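Local structure of iron-containing alcohol dehydrogenase (Ralstonia eutropha, 3JZD) at residues L104-A109 with E127-Y132; Y132-T135 with K140-G143. The protein probably catalyses the NAD(P)H-dependent reduction of maleylacetate to 3-oxoadipate as a homodimeric member of the iron-containing alcohol dehydrogenase family. All coordinates share one frame; numbering follows the deposited sequence.

Contact 1: L104-A109 with E127-Y132; sequences LGKAIA and EVTPVY. With NAD (nicotinamide-adenine-dinucleotide), chain E.
Part of the nicotinamide end of the NAD pocket is formed where one lysine of helix 99-112, Lys106, meets Thr129 and Val131 of the turn that leads into strand 131-136. From CG onward the Lys106 chain runs fully extended, crossing the Thr129 side chain at about a right angle and carrying its ammonium group deep into the turn. There Lys106 NZ donates to Val131 O at 2.6 Å, tilted 24° from the carbonyl plane, and to Thr129 O at 2.8 Å, approaching that carbonyl from above its plane. A third bond from NZ goes to Ser126 O, so three main-chain oxygens surround the ammonium group and probably stabilise its charge.

The same turn holds the cofactor's carboxamide. Thr129 OG1 accepts from Val131 N at 3.2 Å, forming an ST turn, and donates to NAD O7N at 2.7 Å. Val131 O takes a second donor, NAD N7N, at 2.9 Å. Both ends of the amide are thus gripped, which fixes its rotation.

Beyond the pocket, Lys106 CB packs on Tyr132 CB, and Val148 touches both side chains. Leu104 and Ile108 turn to helix 75-88, Ala109 meets strand 116-120, and Leu234 of helix 217-236 touches Thr129.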
loop_
_atom_site.group_PDB
_atom_site.type_symbol
_atom_site.label_atom_id
_atom_site.label_comp_id
_atom_site.label_asym_id
_atom_site.label_seq_id
_atom_site.Cartn_x
_atom_site.Cartn_y
_atom_site.Cartn_z
ATOM N N LEU A 104 -2.198 -20.029 15.320
ATOM C CA LEU A 104 -1.805 -21.453 15.235
ATOM C C LEU A 104 -1.118 -21.724 13.867
ATOM O O LEU A 104 -0.103 -22.437 13.771
ATOM C CB LEU A 104 -3.047 -22.355 15.381
ATOM C CG LEU A 104 -2.815 -23.858 15.429
ATOM C CD1 LEU A 104 -1.819 -24.131 16.571
ATOM C CD2 LEU A 104 -4.135 -24.656 15.596
ATOM N N GLY A 105 -1.676 -21.155 12.808
ATOM C CA GLY A 105 -1.078 -21.298 11.466
ATOM C C GLY A 105 0.334 -20.727 11.462
ATOM O O GLY A 105 1.260 -21.353 10.923
ATOM N N LYS A 106 0.493 -19.561 12.094
ATOM C CA LYS A 106 1.789 -18.884 12.198
ATOM C C LYS A 106 2.784 -19.755 12.941
ATOM O O LYS A 106 3.949 -19.777 12.571
ATOM C CB LYS A 106 1.680 -17.516 12.896
ATOM C CG LYS A 106 0.984 -16.449 12.060
ATOM C CD LYS A 106 1.024 -15.072 12.715
ATOM C CE LYS A 106 0.616 -13.948 11.775
ATOM N NZ LYS A 106 0.735 -12.594 12.432
ATOM N N ALA A 107 2.319 -20.451 13.985
ATOM C CA ALA A 107 3.186 -21.311 14.786
ATOM C C ALA A 107 3.638 -22.480 13.957
ATOM O O ALA A 107 4.780 -22.859 14.014
ATOM C CB ALA A 107 2.465 -21.797 16.059
ATOM N N ILE A 108 2.729 -23.073 13.184
ATOM C CA ILE A 108 3.104 -24.209 12.322
ATOM C C ILE A 108 4.137 -23.751 11.285
ATOM O O ILE A 108 5.096 -24.465 10.998
ATOM C CB ILE A 108 1.859 -24.823 11.614
ATOM C CG1 ILE A 108 0.903 -25.424 12.644
ATOM C CG2 ILE A 108 2.238 -25.893 10.571
ATOM C CD1 ILE A 108 -0.420 -25.800 12.046
ATOM N N ALA A 109 3.940 -22.560 10.742
ATOM C CA ALA A 109 4.804 -22.019 9.704
ATOM C C ALA A 109 6.147 -21.688 10.290
ATOM O O ALA A 109 7.148 -21.848 9.611
ATOM C CB ALA A 109 4.203 -20.800 9.055
ATOM N N GLU A 127 -3.525 -11.571 10.082
ATOM C CA GLU A 127 -3.234 -12.175 8.776
ATOM C C GLU A 127 -2.240 -11.398 7.918
ATOM O O GLU A 127 -1.792 -11.871 6.892
ATOM C CB GLU A 127 -4.515 -12.332 7.995
ATOM C CG GLU A 127 -5.282 -11.025 7.779
ATOM C CD GLU A 127 -6.256 -10.649 8.882
ATOM O OE1 GLU A 127 -6.163 -11.183 10.009
ATOM O OE2 GLU A 127 -7.109 -9.775 8.614
ATOM N N VAL A 128 -1.982 -10.154 8.282
ATOM C CA VAL A 128 -1.057 -9.317 7.524
ATOM C C VAL A 128 0.121 -8.781 8.364
ATOM O O VAL A 128 0.735 -7.775 8.002
ATOM C CB VAL A 128 -1.793 -8.198 6.765
ATOM C CG1 VAL A 128 -2.517 -8.765 5.545
ATOM C CG2 VAL A 128 -2.726 -7.436 7.664
ATOM N N THR A 129 0.478 -9.476 9.443
ATOM C CA THR A 129 1.652 -9.085 10.230
ATOM C C THR A 129 2.595 -10.251 10.310
ATOM O O THR A 129 2.153 -11.401 10.296
ATOM C CB THR A 129 1.298 -8.683 11.709
ATOM O OG1 THR A 129 1.243 -9.866 12.518
ATOM C CG2 THR A 129 -0.062 -7.880 11.773
ATOM N N PRO A 130 3.910 -9.978 10.396
ATOM C CA PRO A 130 4.929 -11.012 10.580
ATOM C C PRO A 130 5.162 -11.384 12.059
ATOM O O PRO A 130 6.187 -12.047 12.391
ATOM C CB PRO A 130 6.198 -10.341 10.036
ATOM C CG PRO A 130 5.996 -8.877 10.295
ATOM C CD PRO A 130 4.496 -8.626 10.303
ATOM N N VAL A 131 4.249 -10.967 12.933
ATOM C CA VAL A 131 4.362 -11.216 14.376
ATOM C C VAL A 131 3.591 -12.440 14.806
ATOM O O VAL A 131 2.413 -12.623 14.444
ATOM C CB VAL A 131 3.917 -9.990 15.203
ATOM C CG1 VAL A 131 3.896 -10.330 16.694
ATOM C CG2 VAL A 131 4.901 -8.809 14.960
ATOM N N TYR A 132 4.280 -13.326 15.519
ATOM C CA TYR A 132 3.653 -14.529 16.051
ATOM C C TYR A 132 3.676 -14.458 17.570
ATOM O O TYR A 132 4.434 -13.681 18.167
ATOM C CB TYR A 132 4.374 -15.799 15.593
ATOM C CG TYR A 132 5.817 -15.855 16.016
ATOM C CD1 TYR A 132 6.188 -16.410 17.249
ATOM C CD2 TYR A 132 6.808 -15.337 15.209
ATOM C CE1 TYR A 132 7.504 -16.431 17.641
ATOM C CE2 TYR A 132 8.128 -15.367 15.592
ATOM C CZ TYR A 132 8.466 -15.908 16.803
ATOM O OH TYR A 132 9.781 -15.928 17.164
HETATM P PA NAD E . -10.264 -15.248 18.501
HETATM O O1A NAD E . -9.501 -15.746 17.309
HETATM O O2A NAD E . -9.539 -15.635 19.717
HETATM O O5B NAD E . -11.818 -15.646 18.386
HETATM C C5B NAD E . -12.667 -15.598 19.531
HETATM C C4B NAD E . -13.831 -16.551 19.324
HETATM O O4B NAD E . -14.684 -16.120 18.282
HETATM C C3B NAD E . -13.342 -17.931 18.903
HETATM O O3B NAD E . -14.059 -18.939 19.556
HETATM C C2B NAD E . -13.678 -18.023 17.434
HETATM O O2B NAD E . -13.880 -19.352 17.013
HETATM C C1B NAD E . -14.938 -17.166 17.371
HETATM N N9A NAD E . -15.154 -16.587 16.046
HETATM C C8A NAD E . -14.197 -15.912 15.332
HETATM N N7A NAD E . -14.757 -15.495 14.185
HETATM C C5A NAD E . -16.036 -15.889 14.132
HETATM C C6A NAD E . -17.035 -15.762 13.156
HETATM N N6A NAD E . -16.967 -14.886 12.174
HETATM N N1A NAD E . -18.258 -16.341 13.393
HETATM C C2A NAD E . -18.497 -17.030 14.559
HETATM N N3A NAD E . -17.517 -17.147 15.527
HETATM C C4A NAD E . -16.289 -16.601 15.307
HETATM O O3 NAD E . -10.446 -13.648 18.576
HETATM P PN NAD E . -9.546 -12.530 17.846
HETATM O O1N NAD E . -9.866 -11.269 18.647
HETATM O O2N NAD E . -9.727 -12.613 16.383
HETATM O O5D NAD E . -8.050 -12.931 18.067
HETATM C C5D NAD E . -7.357 -12.489 19.196
HETATM C C4D NAD E . -6.091 -13.317 19.287
HETATM O O4D NAD E . -5.311 -13.003 18.160
HETATM C C3D NAD E . -5.252 -12.954 20.497
HETATM O O3D NAD E . -4.461 -14.056 20.821
HETATM C C2D NAD E . -4.405 -11.834 19.980
HETATM O O2D NAD E . -3.264 -11.622 20.773
HETATM C C1D NAD E . -4.116 -12.367 18.574
HETATM N N1N NAD E . -3.703 -11.289 17.661
HETATM C C2N NAD E . -2.433 -11.339 17.145
HETATM C C3N NAD E . -1.992 -10.353 16.274
HETATM C C7N NAD E . -0.627 -10.454 15.631
HETATM O O7N NAD E . -0.219 -9.486 14.714
HETATM N N7N NAD E . 0.192 -11.460 15.873
HETATM C C4N NAD E . -2.865 -9.309 15.928
HETATM C C5N NAD E . -4.154 -9.273 16.450
HETATM C C6N NAD E . -4.574 -10.293 17.306
#

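Contact 2: Y132-T135 with K140-G143; sequences YGLT and KRTG. With NAD (nicotinamide-adenine-dinucleotide), chain E.
The Tyr132 ring lies flat over the backbone of Gly143, its directly facing partner on the neighbouring strand. Gly143 CA sits 3.9 Å from the centroid of the Tyr132 ring and 25° off the normal, a CH-pi contact, while Gly143 N lies above the middle of the same face. The ring is brought over the strand because CG stands between the backbone N and the carbonyl carbon (chi1 60°). The Gly143 backbone lies bare under the ring, with Gly143 CA 3.7 Å from Tyr132 OH. At the ring's edge, near its plane, comes Arg141 NH1.

Arg141 and Leu134 lie side by side and point the same way. A bend at chi3 (54°) turns the Arg141 guanidinium so that Leu134 CB lies over one of its faces, and Leu134 CD1 makes the contact, 3.5 Å from Arg141 NH2.

Strands 131-136 and 139-144 form a two-stranded antiparallel beta hairpin. Tyr132 with Gly143 and Leu134 with Arg141 are its hydrogen-bonded pairs, and the latter is joined by Arg141 N to Leu134 O at 2.7 Å and Leu134 N to Arg141 O at 2.8 Å.

On the other face, that of Thr135, Lys140 and Thr142, the Lys140 chain runs extended past Gly133, with Lys140 CE 4.1 Å from Gly133 CA. Its CB and CG brush Thr135 OG1, whose hydrogen bond goes to His72 O. Lys140 NZ is hydrogen-bonded to His72 ND1 and lies 2.7 Å from NAD O2D, on the nicotinamide ribose.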
loop_
_atom_site.group_PDB
_atom_site.type_symbol
_atom_site.label_atom_id
_atom_site.label_comp_id
_atom_site.label_asym_id
_atom_site.label_seq_id
_atom_site.Cartn_x
_atom_site.Cartn_y
_atom_site.Cartn_z
ATOM N N TYR A 132 4.280 -13.326 15.519
ATOM C CA TYR A 132 3.653 -14.529 16.051
ATOM C C TYR A 132 3.676 -14.458 17.570
ATOM O O TYR A 132 4.434 -13.681 18.167
ATOM C CB TYR A 132 4.374 -15.799 15.593
ATOM C CG TYR A 132 5.817 -15.855 16.016
ATOM C CD1 TYR A 132 6.188 -16.410 17.249
ATOM C CD2 TYR A 132 6.808 -15.337 15.209
ATOM C CE1 TYR A 132 7.504 -16.431 17.641
ATOM C CE2 TYR A 132 8.128 -15.367 15.592
ATOM C CZ TYR A 132 8.466 -15.908 16.803
ATOM O OH TYR A 132 9.781 -15.928 17.164
ATOM N N GLY A 133 2.853 -15.297 18.186
ATOM C CA GLY A 133 2.746 -15.378 19.636
ATOM C C GLY A 133 2.611 -16.816 20.094
ATOM O O GLY A 133 1.957 -17.616 19.446
ATOM N N LEU A 134 3.237 -17.128 21.221
ATOM C CA LEU A 134 3.190 -18.463 21.811
ATOM C C LEU A 134 3.041 -18.281 23.316
ATOM O O LEU A 134 3.692 -17.425 23.906
ATOM C CB LEU A 134 4.478 -19.233 21.497
ATOM C CG LEU A 134 4.706 -19.619 20.041
ATOM C CD1 LEU A 134 6.068 -20.346 19.886
ATOM C CD2 LEU A 134 3.553 -20.507 19.561
ATOM N N THR A 135 2.152 -19.026 23.939
ATOM C CA THR A 135 2.006 -18.888 25.388
ATOM C C THR A 135 2.686 -20.090 26.029
ATOM O O THR A 135 2.341 -21.235 25.724
ATOM C CB THR A 135 0.545 -18.756 25.838
ATOM O OG1 THR A 135 -0.042 -17.654 25.147
ATOM C CG2 THR A 135 0.465 -18.507 27.369
ATOM N N LYS A 140 2.787 -15.074 27.450
ATOM C CA LYS A 140 2.861 -14.981 26.019
ATOM C C LYS A 140 4.162 -14.379 25.553
ATOM O O LYS A 140 4.542 -13.282 25.943
ATOM C CB LYS A 140 1.718 -14.126 25.506
ATOM C CG LYS A 140 1.563 -14.180 24.002
ATOM C CD LYS A 140 0.326 -13.426 23.606
ATOM C CE LYS A 140 0.097 -13.507 22.140
ATOM N NZ LYS A 140 -1.241 -12.976 21.861
ATOM N N ARG A 141 4.835 -15.109 24.694
ATOM C CA ARG A 141 6.055 -14.654 24.095
ATOM C C ARG A 141 5.713 -14.343 22.624
ATOM O O ARG A 141 5.005 -15.106 21.980
ATOM C CB ARG A 141 7.096 -15.753 24.210
ATOM C CG ARG A 141 8.338 -15.509 23.399
ATOM C CD ARG A 141 9.401 -16.590 23.647
ATOM N NE ARG A 141 8.944 -17.972 23.447
ATOM C CZ ARG A 141 9.053 -18.672 22.315
ATOM N NH1 ARG A 141 9.587 -18.132 21.218
ATOM N NH2 ARG A 141 8.610 -19.930 22.272
ATOM N N THR A 142 6.155 -13.208 22.113
ATOM C CA THR A 142 5.900 -12.889 20.728
ATOM C C THR A 142 7.220 -12.615 20.046
ATOM O O THR A 142 8.198 -12.289 20.692
ATOM C CB THR A 142 5.036 -11.657 20.556
ATOM O OG1 THR A 142 5.795 -10.525 20.968
ATOM C CG2 THR A 142 3.721 -11.769 21.372
ATOM N N GLY A 143 7.233 -12.798 18.738
ATOM C CA GLY A 143 8.418 -12.543 17.922
ATOM C C GLY A 143 7.987 -12.182 16.506
ATOM O O GLY A 143 6.794 -12.200 16.182
HETATM P PA NAD E . -10.264 -15.248 18.501
HETATM O O1A NAD E . -9.501 -15.746 17.309
HETATM O O2A NAD E . -9.539 -15.635 19.717
HETATM O O5B NAD E . -11.818 -15.646 18.386
HETATM C C5B NAD E . -12.667 -15.598 19.531
HETATM C C4B NAD E . -13.831 -16.551 19.324
HETATM O O4B NAD E . -14.684 -16.120 18.282
HETATM C C3B NAD E . -13.342 -17.931 18.903
HETATM O O3B NAD E . -14.059 -18.939 19.556
HETATM C C2B NAD E . -13.678 -18.023 17.434
HETATM O O2B NAD E . -13.880 -19.352 17.013
HETATM C C1B NAD E . -14.938 -17.166 17.371
HETATM N N9A NAD E . -15.154 -16.587 16.046
HETATM C C8A NAD E . -14.197 -15.912 15.332
HETATM N N7A NAD E . -14.757 -15.495 14.185
HETATM C C5A NAD E . -16.036 -15.889 14.132
HETATM C C6A NAD E . -17.035 -15.762 13.156
HETATM N N6A NAD E . -16.967 -14.886 12.174
HETATM N N1A NAD E . -18.258 -16.341 13.393
HETATM C C2A NAD E . -18.497 -17.030 14.559
HETATM N N3A NAD E . -17.517 -17.147 15.527
HETATM C C4A NAD E . -16.289 -16.601 15.307
HETATM O O3 NAD E . -10.446 -13.648 18.576
HETATM P PN NAD E . -9.546 -12.530 17.846
HETATM O O1N NAD E . -9.866 -11.269 18.647
HETATM O O2N NAD E . -9.727 -12.613 16.383
HETATM O O5D NAD E . -8.050 -12.931 18.067
HETATM C C5D NAD E . -7.357 -12.489 19.196
HETATM C C4D NAD E . -6.091 -13.317 19.287
HETATM O O4D NAD E . -5.311 -13.003 18.160
HETATM C C3D NAD E . -5.252 -12.954 20.497
HETATM O O3D NAD E . -4.461 -14.056 20.821
HETATM C C2D NAD E . -4.405 -11.834 19.980
HETATM O O2D NAD E . -3.264 -11.622 20.773
HETATM C C1D NAD E . -4.116 -12.367 18.574
HETATM N N1N NAD E . -3.703 -11.289 17.661
HETATM C C2N NAD E . -2.433 -11.339 17.145
HETATM C C3N NAD E . -1.992 -10.353 16.274
HETATM C C7N NAD E . -0.627 -10.454 15.631
HETATM O O7N NAD E . -0.219 -9.486 14.714
HETATM N N7N NAD E . 0.192 -11.460 15.873
HETATM C C4N NAD E . -2.865 -9.309 15.928
HETATM C C5N NAD E . -4.154 -9.273 16.450
HETATM C C6N NAD E . -4.574 -10.293 17.306
#

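The two contacts share Tyr132, and strand 131-136 runs through both: contact 1 fixes its start against helix 99-112, and contact 2 pairs it with strand 139-144. Their centres are 10 Å apart. They also touch directly, Val131 CG1 lying 3.5 Å from Gly143 O and Ala107 CB 3.9 Å from Leu134 CD2, so the helix that supplies Lys106 also packs against the hairpin. Each serves a different part of the same half of NAD, the carboxamide in contact 1 and the ribose in contact 2. Ser100, Thr122, Thr44 and Gln47 add further hydrogen bonds to the cofactor.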